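Long-range contacts in probable adenylyl-sulfate kinase (Aeropyrum pernix, PDB 2YVU), which probably phosphorylates adenosine 5'-phosphosulfate with ATP at its 3' position, giving 3'-phosphoadenylyl sulfate, the activated form of sulfate: residues A[28-33]-A[170-174]; A[116-122]-A[160-166]. One frame throughout, in Å; residues are numbered along the deposited sequence.

Overall arrangement
Starting from the N terminus, the chain runs through strand 14-19 and a short loop into helix 26-39, which supplies residues 28-33 of interaction 1. After strands 44-48 and 87-91 it returns next to strand 14-19 as strand 114-120, and residues 116-122 open interaction 2. A largely helical excursion brings it back as strand 161-164, where 160-166 closes the shorter loop. A few residues later helix 170-184 begins, and its first turn, 170-174, closes the long loop onto 28-33, so interaction 2 lies wholly within the span of interaction 1. The two also touch directly: Ile-29 and Asn-173 both pack on Leu-163, joining the edge of the sheet to the helices over it.

Interaction 1 (A[28-33]-A[170-174]); sequences TIATRL and IEHNV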
loop_
_atom_site.group_PDB
_atom_site.type_symbol
_atom_site.label_atom_id
_atom_site.label_comp_id
_atom_site.label_asym_id
_atom_site.label_seq_id
_atom_site.Cartn_x
_atom_site.Cartn_y
_atom_site.Cartn_z
ATOM N N THR A 28 -20.115 2.137 -5.144
ATOM C CA THR A 28 -21.259 1.988 -4.241
ATOM C C THR A 28 -21.305 0.525 -3.757
ATOM O O THR A 28 -21.502 0.246 -2.565
ATOM C CB THR A 28 -22.585 2.235 -4.952
ATOM O OG1 THR A 28 -22.485 3.401 -5.767
ATOM C CG2 THR A 28 -23.691 2.419 -3.924
ATOM N N ILE A 29 -21.151 -0.406 -4.699
ATOM C CA ILE A 29 -21.161 -1.827 -4.358
ATOM C C ILE A 29 -20.035 -2.152 -3.369
ATOM O O ILE A 29 -20.266 -2.827 -2.356
ATOM C CB ILE A 29 -20.999 -2.714 -5.622
ATOM C CG1 ILE A 29 -22.274 -2.608 -6.477
ATOM C CG2 ILE A 29 -20.685 -4.178 -5.218
ATOM C CD1 ILE A 29 -22.163 -3.292 -7.836
ATOM N N ALA A 30 -18.827 -1.672 -3.652
ATOM C CA ALA A 30 -17.685 -1.924 -2.759
ATOM C C ALA A 30 -17.952 -1.459 -1.313
ATOM O O ALA A 30 -17.713 -2.178 -0.354
ATOM C CB ALA A 30 -16.455 -1.204 -3.285
ATOM N N THR A 31 -18.455 -0.248 -1.175
ATOM C CA THR A 31 -18.713 0.323 0.142
ATOM C C THR A 31 -19.822 -0.366 0.932
ATOM O O THR A 31 -19.727 -0.525 2.149
ATOM C CB THR A 31 -19.030 1.831 0.002
ATOM O OG1 THR A 31 -17.882 2.497 -0.546
ATOM C CG2 THR A 31 -19.346 2.432 1.356
ATOM N N ARG A 32 -20.886 -0.751 0.245
ATOM C CA ARG A 32 -21.985 -1.432 0.899
ATOM C C ARG A 32 -21.529 -2.820 1.301
ATOM O O ARG A 32 -21.848 -3.288 2.401
ATOM C CB ARG A 32 -23.199 -1.453 -0.031
ATOM C CG ARG A 32 -23.715 -0.023 -0.245
ATOM C CD ARG A 32 -24.770 0.130 -1.321
ATOM N NE ARG A 32 -26.004 -0.586 -1.031
ATOM C CZ ARG A 32 -27.214 -0.028 -1.060
ATOM N NH1 ARG A 32 -27.352 1.258 -1.357
ATOM N NH2 ARG A 32 -28.289 -0.765 -0.821
ATOM N N LEU A 33 -20.748 -3.474 0.444
ATOM C CA LEU A 33 -20.253 -4.785 0.814
ATOM C C LEU A 33 -19.327 -4.640 2.020
ATOM O O LEU A 33 -19.383 -5.419 2.967
ATOM C CB LEU A 33 -19.495 -5.443 -0.340
ATOM C CG LEU A 33 -18.793 -6.746 0.074
ATOM C CD1 LEU A 33 -19.804 -7.808 0.418
ATOM C CD2 LEU A 33 -17.886 -7.232 -1.056
ATOM N N ILE A 170 -29.190 -2.472 -6.600
ATOM C CA ILE A 170 -27.933 -2.509 -5.869
ATOM C C ILE A 170 -28.042 -3.509 -4.724
ATOM O O ILE A 170 -27.069 -4.182 -4.418
ATOM C CB ILE A 170 -27.582 -1.138 -5.254
ATOM C CG1 ILE A 170 -27.616 -0.055 -6.326
ATOM C CG2 ILE A 170 -26.189 -1.177 -4.622
ATOM C CD1 ILE A 170 -26.606 -0.244 -7.429
ATOM N N GLU A 171 -29.221 -3.591 -4.097
ATOM C CA GLU A 171 -29.459 -4.498 -2.971
ATOM C C GLU A 171 -29.286 -5.943 -3.397
ATOM O O GLU A 171 -28.669 -6.747 -2.703
ATOM C CB GLU A 171 -30.878 -4.328 -2.406
ATOM C CG GLU A 171 -31.134 -3.033 -1.634
ATOM C CD GLU A 171 -31.294 -1.824 -2.538
ATOM O OE1 GLU A 171 -31.699 -2.001 -3.708
ATOM O OE2 GLU A 171 -31.032 -0.693 -2.079
ATOM N N HIS A 172 -29.861 -6.268 -4.542
ATOM C CA HIS A 172 -29.747 -7.602 -5.058
ATOM C C HIS A 172 -28.278 -7.895 -5.336
ATOM O O HIS A 172 -27.766 -8.949 -4.957
ATOM C CB HIS A 172 -30.563 -7.739 -6.348
ATOM C CG HIS A 172 -30.352 -9.042 -7.055
ATOM N ND1 HIS A 172 -29.237 -9.300 -7.826
ATOM C CD2 HIS A 172 -31.093 -10.173 -7.080
ATOM C CE1 HIS A 172 -29.300 -10.533 -8.294
ATOM N NE2 HIS A 172 -30.416 -11.084 -7.855
ATOM N N ASN A 173 -27.584 -6.953 -5.973
ATOM C CA ASN A 173 -26.181 -7.195 -6.304
ATOM C C ASN A 173 -25.217 -7.262 -5.143
ATOM O O ASN A 173 -24.295 -8.097 -5.136
ATOM C CB ASN A 173 -25.687 -6.166 -7.331
ATOM C CG ASN A 173 -26.233 -6.434 -8.710
ATOM O OD1 ASN A 173 -26.579 -7.576 -9.033
ATOM N ND2 ASN A 173 -26.302 -5.398 -9.543
ATOM N N VAL A 174 -25.388 -6.375 -4.166
ATOM C CA VAL A 174 -24.502 -6.411 -3.013
ATOM C C VAL A 174 -24.657 -7.779 -2.322
ATOM O O VAL A 174 -23.681 -8.421 -1.902
ATOM C CB VAL A 174 -24.861 -5.308 -1.992
ATOM C CG1 VAL A 174 -24.181 -5.605 -0.705
ATOM C CG2 VAL A 174 -24.414 -3.922 -2.512
#
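The two helices meet at an angle, their N-to-C directions 62° apart and the axes of these short segments 10.0 Å from each other at closest approach. Ile-170, in the first turn of its helix, points its CA-to-CB bond at helix 28-33. Its CG2 lies over one face of the Arg-32 guanidinium, 3.6 Å from NE, and reaches CG2 of Thr-28 at 4.4 Å, so one methyl serves both the exposed threonine and the charged side chain. Glu-171 starts out away from the other helix, but its side chain curls back until OE2 sits 3.0 Å from Arg-32 NH2, a salt bridge whose hydrogen bond is weak. Asn-173 also points its CA-to-CB bond toward 28-33, but its ND2 makes a weak hydrogen bond to the backbone O of Asp-164. Val-174 fills the centre. Its CG2 packs 3.7 Å from Arg-32 CB and 4.3 Å from Ile-29 CA, while CG1 approaches Leu-33 N at 4.2 Å, and Ile-29 and Val-174 have the nearest CA atoms, 5.8 Å apart. Beyond Val-174, Leu-177 continues the apolar seam against Ile-29 and Leu-33. Here the C-terminal helix packs beside the helix that follows the P-loop, Gly-20 to Thr-27, which by similarity binds ATP, and both cover one face of the parallel sheet of a P-loop kinase fold.

Interaction 2 (A[116-122]-A[160-166]); sequences EIYVKAS and QLVLDTE
This is the edge pair of the parallel sheet in a P-loop kinase fold, strand 161-164 lying beside strand 116-120, axes 4.7 Å apart at 18°. Both strands are extended, in register Ile-117 with Leu-161 through Lys-120 with Asp-164, CA atoms 4.7 to 5.0 Å apart. Just before, Gln-160 (phi/psi -80/-12) gives N to Glu-116 O (2.7 Å). The ladder runs Tyr-118 N to Leu-161 O (2.9 Å), Leu-163 N to Tyr-118 O (2.7 Å) and Lys-120 N to Leu-163 O (2.9 Å). Past the strand, Thr-165 bends to -80/0 and, with chi1 p, gives N (3.1 Å) and OG1 (3.0 Å) to Lys-120 O. Glu-166 OE1 accepts from Ser-122 N at 3.0 Å; Asp-164 OD1 takes Glu-166 N at 2.8 Å (Asx turn). Ile-117 (m, m) places CG2 3.8 Å from Leu-163 CD1 and CD1 3.7 Å from Leu-161 CB. On the other face, Tyr-118 CD2 meets Val-162 CG1 at 4.3 Å. Val-119 touches Ser-24 of the P-loop, which by similarity binds ATP. Ser-122 OG caps helix 123-129, accepting from Glu-125 N, strand 14-19 makes backbone hydrogen bonds to Ile-117 and Val-119 from the other side, and helix 170-184 covers Ile-117, Leu-161 and Leu-163.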
loop_
_atom_site.group_PDB
_atom_site.type_symbol
_atom_site.label_atom_id
_atom_site.label_comp_id
_atom_site.label_asym_id
_atom_site.label_seq_id
_atom_site.Cartn_x
_atom_site.Cartn_y
_atom_site.Cartn_z
ATOM N N GLU A 116 -12.436 -11.693 -9.420
ATOM C CA GLU A 116 -12.678 -10.658 -10.412
ATOM C C GLU A 116 -14.187 -10.552 -10.629
ATOM O O GLU A 116 -14.830 -11.460 -11.167
ATOM C CB GLU A 116 -11.953 -11.010 -11.703
ATOM C CG GLU A 116 -12.081 -9.986 -12.810
ATOM C CD GLU A 116 -11.042 -10.213 -13.902
ATOM O OE1 GLU A 116 -10.523 -11.337 -14.002
ATOM O OE2 GLU A 116 -10.741 -9.276 -14.659
ATOM N N ILE A 117 -14.741 -9.437 -10.180
ATOM C CA ILE A 117 -16.173 -9.178 -10.253
ATOM C C ILE A 117 -16.504 -8.180 -11.352
ATOM O O ILE A 117 -16.111 -7.002 -11.291
ATOM C CB ILE A 117 -16.672 -8.591 -8.915
ATOM C CG1 ILE A 117 -16.152 -9.455 -7.761
ATOM C CG2 ILE A 117 -18.205 -8.380 -8.958
ATOM C CD1 ILE A 117 -16.611 -10.938 -7.788
ATOM N N TYR A 118 -17.249 -8.637 -12.347
ATOM C CA TYR A 118 -17.623 -7.752 -13.439
ATOM C C TYR A 118 -18.928 -7.017 -13.147
ATOM O O TYR A 118 -20.004 -7.622 -13.097
ATOM C CB TYR A 118 -17.722 -8.548 -14.752
ATOM C CG TYR A 118 -18.145 -7.735 -15.970
ATOM C CD1 TYR A 118 -17.780 -6.397 -16.114
ATOM C CD2 TYR A 118 -18.861 -8.327 -17.004
ATOM C CE1 TYR A 118 -18.119 -5.661 -17.271
ATOM C CE2 TYR A 118 -19.201 -7.605 -18.161
ATOM C CZ TYR A 118 -18.827 -6.274 -18.284
ATOM O OH TYR A 118 -19.185 -5.561 -19.418
ATOM N N VAL A 119 -18.808 -5.704 -12.942
ATOM C CA VAL A 119 -19.934 -4.818 -12.689
ATOM C C VAL A 119 -20.323 -4.350 -14.096
ATOM O O VAL A 119 -19.689 -3.473 -14.689
ATOM C CB VAL A 119 -19.502 -3.643 -11.791
ATOM C CG1 VAL A 119 -20.704 -2.744 -11.465
ATOM C CG2 VAL A 119 -18.874 -4.197 -10.512
ATOM N N LYS A 120 -21.386 -4.954 -14.605
ATOM C CA LYS A 120 -21.840 -4.749 -15.971
ATOM C C LYS A 120 -22.872 -3.669 -16.247
ATOM O O LYS A 120 -23.981 -3.684 -15.694
ATOM C CB LYS A 120 -22.329 -6.103 -16.497
ATOM C CG LYS A 120 -22.929 -6.098 -17.886
ATOM C CD LYS A 120 -23.216 -7.537 -18.301
ATOM C CE LYS A 120 -23.739 -7.620 -19.729
ATOM N NZ LYS A 120 -25.032 -6.885 -19.881
ATOM N N ALA A 121 -22.477 -2.756 -17.131
ATOM C CA ALA A 121 -23.269 -1.617 -17.575
ATOM C C ALA A 121 -22.724 -1.163 -18.938
ATOM O O ALA A 121 -21.522 -1.023 -19.109
ATOM C CB ALA A 121 -23.150 -0.476 -16.566
ATOM N N SER A 122 -23.592 -0.923 -19.912
ATOM C CA SER A 122 -23.106 -0.494 -21.214
ATOM C C SER A 122 -22.596 0.929 -21.162
ATOM O O SER A 122 -22.933 1.697 -20.261
ATOM C CB SER A 122 -24.212 -0.567 -22.260
ATOM O OG SER A 122 -25.131 0.484 -22.066
ATOM N N GLN A 160 -15.295 -14.070 -11.728
ATOM C CA GLN A 160 -15.821 -14.974 -10.729
ATOM C C GLN A 160 -17.290 -14.665 -10.493
ATOM O O GLN A 160 -18.015 -15.458 -9.882
ATOM C CB GLN A 160 -15.012 -14.875 -9.443
ATOM C CG GLN A 160 -13.719 -15.676 -9.470
ATOM C CD GLN A 160 -12.793 -15.342 -10.645
ATOM O OE1 GLN A 160 -12.638 -16.137 -11.568
ATOM N NE2 GLN A 160 -12.163 -14.179 -10.602
ATOM N N LEU A 161 -17.758 -13.529 -11.006
ATOM C CA LEU A 161 -19.165 -13.198 -10.817
ATOM C C LEU A 161 -19.498 -11.991 -11.680
ATOM O O LEU A 161 -18.647 -11.144 -11.906
ATOM C CB LEU A 161 -19.425 -12.864 -9.334
ATOM C CG LEU A 161 -20.854 -12.876 -8.785
ATOM C CD1 LEU A 161 -21.298 -14.332 -8.681
ATOM C CD2 LEU A 161 -20.924 -12.220 -7.389
ATOM N N VAL A 162 -20.740 -11.907 -12.133
ATOM C CA VAL A 162 -21.200 -10.789 -12.955
ATOM C C VAL A 162 -22.329 -10.086 -12.224
ATOM O O VAL A 162 -23.288 -10.723 -11.797
ATOM C CB VAL A 162 -21.753 -11.257 -14.317
ATOM C CG1 VAL A 162 -22.310 -10.061 -15.097
ATOM C CG2 VAL A 162 -20.655 -11.957 -15.106
ATOM N N LEU A 163 -22.210 -8.777 -12.046
ATOM C CA LEU A 163 -23.275 -8.029 -11.376
ATOM C C LEU A 163 -23.915 -7.131 -12.436
ATOM O O LEU A 163 -23.333 -6.119 -12.856
ATOM C CB LEU A 163 -22.713 -7.191 -10.202
ATOM C CG LEU A 163 -22.044 -7.981 -9.056
ATOM C CD1 LEU A 163 -21.627 -7.013 -7.975
ATOM C CD2 LEU A 163 -22.986 -9.046 -8.470
ATOM N N ASP A 164 -25.106 -7.516 -12.889
ATOM C CA ASP A 164 -25.800 -6.738 -13.911
ATOM C C ASP A 164 -26.488 -5.550 -13.258
ATOM O O ASP A 164 -27.540 -5.705 -12.627
ATOM C CB ASP A 164 -26.843 -7.596 -14.634
ATOM C CG ASP A 164 -27.379 -6.912 -15.891
ATOM O OD1 ASP A 164 -27.547 -5.675 -15.873
ATOM O OD2 ASP A 164 -27.634 -7.606 -16.896
ATOM N N THR A 165 -25.907 -4.363 -13.409
ATOM C CA THR A 165 -26.487 -3.176 -12.800
ATOM C C THR A 165 -27.667 -2.590 -13.585
ATOM O O THR A 165 -28.233 -1.581 -13.184
ATOM C CB THR A 165 -25.423 -2.071 -12.584
ATOM O OG1 THR A 165 -24.996 -1.563 -13.849
ATOM C CG2 THR A 165 -24.199 -2.630 -11.833
ATOM N N GLU A 166 -28.037 -3.208 -14.702
ATOM C CA GLU A 166 -29.170 -2.694 -15.469
ATOM C C GLU A 166 -30.426 -3.506 -15.173
ATOM O O GLU A 166 -31.533 -2.960 -15.111
ATOM C CB GLU A 166 -28.851 -2.688 -16.979
ATOM C CG GLU A 166 -28.135 -1.396 -17.445
ATOM C CD GLU A 166 -27.696 -1.411 -18.915
ATOM O OE1 GLU A 166 -26.472 -1.486 -19.173
ATOM O OE2 GLU A 166 -28.568 -1.339 -19.816
#